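Adenosine monophosphate-protein transferase FICD homolog (Caenorhabditis elegans, PDB 5JJ6) belongs to the Fic/DOC (Fido) family and is a predominantly helical protein containing a Fic domain. Local coordinates at residues F138-H143 with P303-V308. Sequence-based numbering, arbitrary orientation.
Sequences FLYVYH and PVILPV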
# COMPACT_ATOMS: atom_id res chain seq x y z
N PHE B 138 -10.05 4.39 17.47
CA PHE B 138 -9.66 3.00 17.60
C PHE B 138 -10.92 2.14 17.53
O PHE B 138 -10.95 1.15 16.82
CB PHE B 138 -8.95 2.76 18.94
CG PHE B 138 -7.92 3.80 19.26
CD1 PHE B 138 -7.10 4.31 18.26
CD2 PHE B 138 -7.82 4.32 20.54
CE1 PHE B 138 -6.17 5.31 18.55
CE2 PHE B 138 -6.89 5.31 20.83
CZ PHE B 138 -6.06 5.81 19.83
N LEU B 139 -11.97 2.58 18.22
CA LEU B 139 -13.22 1.84 18.26
C LEU B 139 -13.83 1.64 16.86
O LEU B 139 -14.24 0.53 16.46
CB LEU B 139 -14.20 2.54 19.20
CG LEU B 139 -15.19 1.65 19.93
CD1 LEU B 139 -14.48 0.49 20.59
CD2 LEU B 139 -15.96 2.45 20.96
N TYR B 140 -13.87 2.74 16.12
CA TYR B 140 -14.38 2.71 14.77
C TYR B 140 -13.56 1.76 13.92
O TYR B 140 -14.11 0.85 13.29
CB TYR B 140 -14.40 4.11 14.14
CG TYR B 140 -15.04 4.12 12.77
CD1 TYR B 140 -14.30 3.78 11.63
CD2 TYR B 140 -16.39 4.42 12.60
CE1 TYR B 140 -14.87 3.76 10.38
CE2 TYR B 140 -16.97 4.42 11.35
CZ TYR B 140 -16.21 4.08 10.24
OH TYR B 140 -16.78 4.06 8.97
N VAL B 141 -12.24 1.95 13.90
CA VAL B 141 -11.39 1.15 13.03
C VAL B 141 -11.53 -0.34 13.34
O VAL B 141 -11.66 -1.18 12.42
CB VAL B 141 -9.93 1.59 13.13
CG1 VAL B 141 -9.01 0.59 12.40
CG2 VAL B 141 -9.78 3.01 12.59
N TYR B 142 -11.50 -0.66 14.63
CA TYR B 142 -11.68 -2.03 15.08
C TYR B 142 -12.92 -2.63 14.48
O TYR B 142 -12.85 -3.66 13.81
CB TYR B 142 -11.79 -2.14 16.59
CG TYR B 142 -12.27 -3.51 16.98
CD1 TYR B 142 -11.52 -4.63 16.67
CD2 TYR B 142 -13.47 -3.69 17.66
CE1 TYR B 142 -11.94 -5.90 17.01
CE2 TYR B 142 -13.90 -4.96 18.00
CZ TYR B 142 -13.13 -6.06 17.68
OH TYR B 142 -13.55 -7.34 18.01
N HIS B 143 -14.06 -1.99 14.73
CA HIS B 143 -15.30 -2.61 14.31
C HIS B 143 -15.42 -2.72 12.78
O HIS B 143 -15.75 -3.79 12.25
CB HIS B 143 -16.47 -1.82 14.88
CG HIS B 143 -16.74 -2.14 16.32
ND1 HIS B 143 -17.23 -3.35 16.73
CD2 HIS B 143 -16.55 -1.40 17.44
CE1 HIS B 143 -17.35 -3.35 18.05
NE2 HIS B 143 -16.95 -2.18 18.50
N PRO B 303 -19.44 9.87 15.10
CA PRO B 303 -19.17 8.72 14.23
C PRO B 303 -20.12 7.55 14.48
O PRO B 303 -20.46 7.25 15.63
CB PRO B 303 -17.72 8.37 14.56
CG PRO B 303 -17.13 9.68 14.90
CD PRO B 303 -18.20 10.43 15.66
N VAL B 304 -20.58 6.92 13.41
CA VAL B 304 -21.51 5.82 13.56
C VAL B 304 -20.79 4.48 13.48
O VAL B 304 -20.26 4.08 12.44
CB VAL B 304 -22.61 5.84 12.49
CG1 VAL B 304 -23.46 4.58 12.61
CG2 VAL B 304 -23.46 7.08 12.65
N ILE B 305 -20.81 3.77 14.59
CA ILE B 305 -20.12 2.51 14.66
C ILE B 305 -21.10 1.37 14.53
O ILE B 305 -21.97 1.17 15.38
CB ILE B 305 -19.31 2.41 15.96
CG1 ILE B 305 -18.18 3.44 15.95
CG2 ILE B 305 -18.73 1.01 16.14
CD1 ILE B 305 -17.36 3.43 17.21
N LEU B 306 -20.99 0.64 13.42
CA LEU B 306 -21.75 -0.59 13.21
C LEU B 306 -20.93 -1.74 13.79
O LEU B 306 -19.96 -2.18 13.17
CB LEU B 306 -22.05 -0.82 11.72
CG LEU B 306 -22.45 0.41 10.93
CD1 LEU B 306 -22.56 0.11 9.43
CD2 LEU B 306 -23.76 0.93 11.48
N PRO B 307 -21.31 -2.20 14.99
CA PRO B 307 -20.44 -3.14 15.71
C PRO B 307 -20.40 -4.52 15.07
O PRO B 307 -21.37 -4.96 14.46
CB PRO B 307 -21.06 -3.18 17.11
CG PRO B 307 -22.45 -2.79 16.93
CD PRO B 307 -22.50 -1.83 15.77
N VAL B 308 -19.24 -5.18 15.20
CA VAL B 308 -18.98 -6.46 14.55
C VAL B 308 -19.81 -7.55 15.20
O VAL B 308 -20.14 -8.53 14.56
CB VAL B 308 -17.47 -6.81 14.59
CG1 VAL B 308 -16.98 -6.95 16.04
CG2 VAL B 308 -17.18 -8.06 13.76
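One hydrogen bond joins residues 138-143 of helix 127-148 to the loop segment 303-308: the backbone N of V308 donates to ND1 of H143 at 3.1 Å. The N-H points almost straight at its acceptor (162°) but comes in tilted 26° from the imidazole plane. An accepting ND1 is consistent with a neutral ring that carries its proton on NE2. The bond helps set the ring's rotation, and CD2 of Y142 lies over the centre of one imidazole face. With CG anti to the carbonyl carbon (chi1 -79°), the H143 ring reaches the loop between I305 and V308; its CE1 lies 3.8 Å from CB of P307.

Apolar contacts gather round I305, whose two branches divide the work. CG2 packs against H143 CD2 at 3.5 Å, whereas CD1, at the end of the extended other branch, touches L139 CB at 3.8 Å and also nears the backbone N of Y140. The Y140 side chain runs past I305 in the opposite direction, CD2 lying 3.9 Å from I305 CG1, and its ring edge meets the carbonyl O of V304. Further along the loop, CG1 of V308 approaches the hydroxyl end of Y142.

Helices 172-191 and 284-297 also pack against Y140, while OD1 of N293 accepts a hydrogen bond from the V304 backbone N. The contact is helix-to-loop packing within the helical Fic fold, laying the connection from helix 284-297 to helix 311-321 along helix 127-148.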